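Local coordinates for peroxisomal membrane protein LPX1 (Saccharomyces cerevisiae, PDB 2Y6U) that hydrolyses ester bonds of lipids in the peroxisome, showing acyl esterase, lipase and phospholipase A activity, at residues E169-T174 / G321-N326; L164-E169 / I288-A293. All coordinates share one frame; numbering follows the deposited sequence.

Interaction 1 (E169-T174 / G321-N326); sequences EPVVIT and GSHLVN
E169 and H323 meet through a single side-chain hydrogen bond, and together they account for most of the surface buried between 169-174 and 321-326. H323 ND1 donates to E169 OE1 at 2.9 Å, with an angle of 165° at the hydrogen, so the bond is nearly straight. The acceptor lies in the imidazole plane, at the ring edge, and is met on the anti side, a little out of the carboxylate plane. Ring and carboxylate planes stand 84° apart, which rules out any face-to-face overlap. H323 reaches across because its CG is anti to the backbone N (chi1 179°). E169 CG lies 3.5 Å from H323 O, and the bend at chi2 sets E169 CD 3.8 Å from H323 ND1. The backbone contributes too, E169 O lying 3.5 Å from H323 CE1. This geometry fits the acid and histidine of an alpha/beta hydrolase catalytic triad. The acid would then follow the sixth strand of the canonical order (164-168) and not the seventh (286-292), a position known in some members of the fold; H323 also touches S145, the serine of a GxSxG nucleophile elbow pattern, but these roles are inferred. Across the two segments V171 also reaches the ring, its CG2 approaching H323 CE1 at 3.8 Å and the two side chains crossing at about a right angle. V325 CG1 packs against E169 CG at 4.2 Å. Outside the two segments, W297 stacks on the H323 ring, and S295 OG makes a second hydrogen bond to E169 OE1. An alanine at E169 would keep CB but remove the carboxylate, and would probably leave H323 ND1 without its acceptor, and G292 N and S295 OG without the same partner.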
loop_
_atom_site.group_PDB
_atom_site.type_symbol
_atom_site.label_atom_id
_atom_site.label_comp_id
_atom_site.label_asym_id
_atom_site.label_seq_id
_atom_site.Cartn_x
_atom_site.Cartn_y
_atom_site.Cartn_z
ATOM N N GLU A 169 -4.894 -8.103 -22.104
ATOM C CA GLU A 169 -3.539 -7.958 -22.590
ATOM C C GLU A 169 -2.559 -7.322 -21.611
ATOM O O GLU A 169 -1.865 -6.311 -21.932
ATOM C CB GLU A 169 -3.562 -7.136 -23.870
ATOM C CG GLU A 169 -4.106 -7.866 -25.058
ATOM C CD GLU A 169 -3.025 -8.876 -25.680
ATOM O OE1 GLU A 169 -1.866 -8.484 -25.789
ATOM O OE2 GLU A 169 -3.378 -9.980 -26.107
ATOM N N PRO A 170 -2.530 -7.830 -20.366
ATOM C CA PRO A 170 -1.656 -7.273 -19.391
ATOM C C PRO A 170 -0.184 -7.394 -19.868
ATOM O O PRO A 170 0.197 -8.409 -20.454
ATOM C CB PRO A 170 -1.882 -8.131 -18.145
ATOM C CG PRO A 170 -2.337 -9.421 -18.673
ATOM C CD PRO A 170 -3.161 -9.063 -19.922
ATOM N N VAL A 171 0.630 -6.387 -19.467
ATOM C CA VAL A 171 2.060 -6.380 -19.722
ATOM C C VAL A 171 2.823 -6.567 -18.393
ATOM O O VAL A 171 2.747 -5.688 -17.543
ATOM C CB VAL A 171 2.497 -5.021 -20.354
ATOM C CG1 VAL A 171 4.083 -4.956 -20.462
ATOM C CG2 VAL A 171 1.840 -4.915 -21.774
ATOM N N VAL A 172 3.431 -7.758 -18.267
ATOM C CA VAL A 172 4.106 -8.178 -17.030
ATOM C C VAL A 172 5.530 -8.576 -17.300
ATOM O O VAL A 172 6.469 -7.970 -16.754
ATOM C CB VAL A 172 3.323 -9.227 -16.249
ATOM C CG1 VAL A 172 4.084 -9.587 -14.997
ATOM C CG2 VAL A 172 1.908 -8.699 -15.912
ATOM N N ILE A 173 5.712 -9.569 -18.164
ATOM C CA ILE A 173 7.052 -10.019 -18.568
ATOM C C ILE A 173 7.326 -9.475 -19.959
ATOM O O ILE A 173 6.622 -9.790 -20.971
ATOM C CB ILE A 173 7.179 -11.519 -18.495
ATOM C CG1 ILE A 173 6.888 -11.934 -17.002
ATOM C CG2 ILE A 173 8.632 -12.043 -19.007
ATOM C CD1 ILE A 173 6.708 -13.304 -16.895
ATOM N N THR A 174 8.357 -8.649 -20.040
ATOM C CA THR A 174 8.759 -8.071 -21.333
ATOM C C THR A 174 9.973 -8.807 -21.941
ATOM O O THR A 174 10.697 -9.538 -21.263
ATOM C CB THR A 174 8.939 -6.498 -21.206
ATOM O OG1 THR A 174 9.721 -6.188 -20.064
ATOM C CG2 THR A 174 7.614 -5.833 -20.911
ATOM N N GLY A 321 -8.012 -10.670 -32.460
ATOM C CA GLY A 321 -7.661 -9.532 -31.655
ATOM C C GLY A 321 -6.146 -9.265 -31.606
ATOM O O GLY A 321 -5.318 -10.184 -31.630
ATOM N N SER A 322 -5.817 -7.990 -31.539
ATOM C CA SER A 322 -4.463 -7.542 -31.439
ATOM C C SER A 322 -4.242 -7.151 -29.973
ATOM O O SER A 322 -5.096 -7.383 -29.071
ATOM C CB SER A 322 -4.281 -6.329 -32.370
ATOM O OG SER A 322 -4.773 -5.127 -31.685
ATOM N N HIS A 323 -3.083 -6.580 -29.724
ATOM C CA HIS A 323 -2.733 -6.078 -28.393
ATOM C C HIS A 323 -3.727 -5.003 -27.968
ATOM O O HIS A 323 -4.021 -4.841 -26.773
ATOM C CB HIS A 323 -1.290 -5.602 -28.350
ATOM C CG HIS A 323 -0.869 -5.052 -27.020
ATOM N ND1 HIS A 323 -0.825 -5.822 -25.858
ATOM C CD2 HIS A 323 -0.534 -3.797 -26.648
ATOM C CE1 HIS A 323 -0.474 -5.053 -24.835
ATOM N NE2 HIS A 323 -0.286 -3.829 -25.287
ATOM N N LEU A 324 -4.297 -4.308 -28.949
ATOM C CA LEU A 324 -5.246 -3.200 -28.636
ATOM C C LEU A 324 -6.698 -3.607 -28.788
ATOM O O LEU A 324 -7.573 -2.779 -29.146
ATOM C CB LEU A 324 -4.940 -1.979 -29.506
ATOM C CG LEU A 324 -3.523 -1.443 -29.401
ATOM C CD1 LEU A 324 -3.261 -0.183 -30.283
ATOM C CD2 LEU A 324 -3.192 -1.172 -27.921
ATOM N N VAL A 325 -6.960 -4.880 -28.513
ATOM C CA VAL A 325 -8.273 -5.460 -28.661
ATOM C C VAL A 325 -9.339 -4.675 -27.876
ATOM O O VAL A 325 -10.477 -4.612 -28.322
ATOM C CB VAL A 325 -8.235 -6.949 -28.301
ATOM C CG1 VAL A 325 -7.923 -7.227 -26.780
ATOM C CG2 VAL A 325 -9.524 -7.657 -28.857
ATOM N N ASN A 326 -8.962 -4.055 -26.743
ATOM C CA ASN A 326 -9.924 -3.266 -25.951
ATOM C C ASN A 326 -10.489 -2.106 -26.741
ATOM O O ASN A 326 -11.659 -1.771 -26.507
ATOM C CB ASN A 326 -9.376 -2.716 -24.632
ATOM C CG ASN A 326 -8.201 -1.797 -24.813
ATOM O OD1 ASN A 326 -7.359 -2.060 -25.664
ATOM N ND2 ASN A 326 -8.165 -0.701 -24.037
#

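Interaction 2 (L164-E169 / I288-A293); sequences LLILIE and IHIVGA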
loop_
_atom_site.group_PDB
_atom_site.type_symbol
_atom_site.label_atom_id
_atom_site.label_comp_id
_atom_site.label_asym_id
_atom_site.label_seq_id
_atom_site.Cartn_x
_atom_site.Cartn_y
_atom_site.Cartn_z
ATOM N N LEU A 164 -12.773 -9.381 -8.117
ATOM C CA LEU A 164 -12.628 -9.951 -9.476
ATOM C C LEU A 164 -11.673 -9.043 -10.262
ATOM O O LEU A 164 -11.814 -7.783 -10.232
ATOM C CB LEU A 164 -13.998 -9.987 -10.142
ATOM C CG LEU A 164 -14.005 -10.431 -11.608
ATOM C CD1 LEU A 164 -13.548 -11.937 -11.675
ATOM C CD2 LEU A 164 -15.427 -10.274 -12.179
ATOM N N LEU A 165 -10.679 -9.637 -10.925
ATOM C CA LEU A 165 -9.698 -8.927 -11.771
ATOM C C LEU A 165 -9.940 -9.356 -13.184
ATOM O O LEU A 165 -10.114 -10.581 -13.456
ATOM C CB LEU A 165 -8.279 -9.308 -11.378
ATOM C CG LEU A 165 -7.682 -8.581 -10.178
ATOM C CD1 LEU A 165 -8.407 -8.752 -8.822
ATOM C CD2 LEU A 165 -6.190 -8.987 -10.159
ATOM N N ILE A 166 -9.992 -8.407 -14.107
ATOM C CA ILE A 166 -10.132 -8.691 -15.508
ATOM C C ILE A 166 -8.959 -7.966 -16.200
ATOM O O ILE A 166 -8.839 -6.732 -16.171
ATOM C CB ILE A 166 -11.457 -8.206 -16.100
ATOM C CG1 ILE A 166 -12.644 -8.814 -15.308
ATOM C CG2 ILE A 166 -11.470 -8.557 -17.633
ATOM C CD1 ILE A 166 -14.028 -8.434 -15.832
ATOM N N LEU A 167 -8.043 -8.737 -16.731
ATOM C CA LEU A 167 -6.835 -8.233 -17.318
ATOM C C LEU A 167 -6.913 -8.401 -18.811
ATOM O O LEU A 167 -7.024 -9.541 -19.314
ATOM C CB LEU A 167 -5.648 -9.046 -16.742
ATOM C CG LEU A 167 -5.593 -9.300 -15.247
ATOM C CD1 LEU A 167 -4.353 -10.158 -14.905
ATOM C CD2 LEU A 167 -5.576 -8.000 -14.441
ATOM N N ILE A 168 -6.833 -7.305 -19.563
ATOM C CA ILE A 168 -6.941 -7.387 -21.006
ATOM C C ILE A 168 -5.517 -7.125 -21.497
ATOM O O ILE A 168 -4.977 -6.026 -21.347
ATOM C CB ILE A 168 -7.895 -6.369 -21.569
ATOM C CG1 ILE A 168 -9.319 -6.487 -20.931
ATOM C CG2 ILE A 168 -7.936 -6.502 -23.155
ATOM C CD1 ILE A 168 -10.153 -5.162 -21.086
ATOM N N GLU A 169 -4.894 -8.103 -22.104
ATOM C CA GLU A 169 -3.539 -7.958 -22.590
ATOM C C GLU A 169 -2.559 -7.322 -21.611
ATOM O O GLU A 169 -1.865 -6.311 -21.932
ATOM C CB GLU A 169 -3.562 -7.136 -23.870
ATOM C CG GLU A 169 -4.106 -7.866 -25.058
ATOM C CD GLU A 169 -3.025 -8.876 -25.680
ATOM O OE1 GLU A 169 -1.866 -8.484 -25.789
ATOM O OE2 GLU A 169 -3.378 -9.980 -26.107
ATOM N N ILE A 288 -9.576 -13.040 -14.704
ATOM C CA ILE A 288 -9.855 -13.303 -16.104
ATOM C C ILE A 288 -8.751 -12.652 -16.925
ATOM O O ILE A 288 -8.458 -11.466 -16.745
ATOM C CB ILE A 288 -11.176 -12.640 -16.499
ATOM C CG1 ILE A 288 -12.294 -12.977 -15.529
ATOM C CG2 ILE A 288 -11.517 -12.956 -17.941
ATOM C CD1 ILE A 288 -12.552 -14.567 -15.249
ATOM N N HIS A 289 -8.197 -13.373 -17.892
ATOM C CA HIS A 289 -7.133 -12.884 -18.710
ATOM C C HIS A 289 -7.662 -12.927 -20.112
ATOM O O HIS A 289 -8.016 -13.983 -20.619
ATOM C CB HIS A 289 -5.960 -13.813 -18.508
ATOM C CG HIS A 289 -4.708 -13.408 -19.207
ATOM N ND1 HIS A 289 -3.603 -14.235 -19.231
ATOM C CD2 HIS A 289 -4.374 -12.287 -19.907
ATOM C CE1 HIS A 289 -2.647 -13.636 -19.900
ATOM N NE2 HIS A 289 -3.069 -12.444 -20.295
ATOM N N ILE A 290 -7.851 -11.758 -20.714
ATOM C CA ILE A 290 -8.406 -11.639 -22.029
ATOM C C ILE A 290 -7.251 -11.269 -22.932
ATOM O O ILE A 290 -6.525 -10.285 -22.698
ATOM C CB ILE A 290 -9.495 -10.585 -22.109
ATOM C CG1 ILE A 290 -10.643 -10.926 -21.142
ATOM C CG2 ILE A 290 -10.037 -10.423 -23.625
ATOM C CD1 ILE A 290 -11.799 -9.931 -21.045
ATOM N N VAL A 291 -7.041 -12.078 -23.955
ATOM C CA VAL A 291 -5.951 -11.825 -24.901
ATOM C C VAL A 291 -6.505 -11.779 -26.301
ATOM O O VAL A 291 -7.521 -12.386 -26.617
ATOM C CB VAL A 291 -4.788 -12.812 -24.811
ATOM C CG1 VAL A 291 -4.221 -12.970 -23.348
ATOM C CG2 VAL A 291 -5.196 -14.183 -25.379
ATOM N N GLY A 292 -5.842 -11.014 -27.155
ATOM C CA GLY A 292 -6.091 -11.008 -28.577
ATOM C C GLY A 292 -5.355 -12.200 -29.261
ATOM O O GLY A 292 -4.176 -12.387 -29.055
ATOM N N ALA A 293 -6.057 -12.990 -30.104
ATOM C CA ALA A 293 -5.425 -14.143 -30.739
ATOM C C ALA A 293 -4.279 -13.710 -31.636
ATOM O O ALA A 293 -3.359 -14.435 -31.801
ATOM C CB ALA A 293 -6.471 -14.962 -31.679
#
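I290 packs over two isoleucines of the neighbouring strand, and its side chain can be traced atom by atom. CB sits 3.9 Å from L167 O. CG1 is anti to the carbonyl carbon (chi1 -59°) and runs within 4.3 Å of I166 CG2. The extended second torsion (chi2 177°) then carries CD1 to the closest side-chain contact of the isoleucine group, 3.7 Å from I166 CG2, with I168 CG1 at 4.2 Å. I288 continues this apolar face: its CG1 lies 4.2 Å from I166 CG1, and the two side chains lie side by side, pointing the same way. Beyond the pair of strands, on helix 330-347, I337 touches I166 and V333 touches I168. L167 and H289 occupy the other face, where H289 ND1 is hydrogen-bonded to Y313 OH.

The strands run in the same direction, their axes 15° apart, in the register I166 with I288, L167 with H289 and I168 with I290. Hydrogen bonds alternate as parallel pairing requires: I288 N to L165 O, L167 N to I288 O, I290 N to L167 O and E169 N to I290 O. CA-H...O contacts from I166, H289 and I168 use three of these carbonyls, I288 O, L167 O and I290 O. Past the last backbone bond, E169 replaces the backbone as acceptor: G292 N donates to its OE2 at 2.9 Å, on the anti side of the carboxylate, and this oxygen also lies 3.4 Å from V291 CA. Strands 164-168 and 286-292 are neighbours, sixth and seventh in the order 1-2-4-3-5-6-7-8 of the alpha/beta hydrolase central sheet, and E169 sits at the C-terminal edge, where that fold carries its active-site loops.

Both interactions are buried, yet they use different chemistry. Interaction 2 lies within the central sheet and joins two regular strands by repeated backbone hydrogen bonds and apolar side chains, burying 451 Å². Interaction 1 joins the loop after strand 164-168 to the turn leading into helix 325-328, buries 194 Å², and depends on one side-chain hydrogen bond. E169 belongs to both: OE1 serves interaction 1 and OE2 interaction 2, so strand 286-292 holds the residue that meets the 321-326 turn. The two also pack directly, P170 CD lying 3.4 Å from H289 NE2 and V325 CG1 3.7 Å from I168 CG2. Along the chain their segments alternate, and their centres are about 8 Å apart.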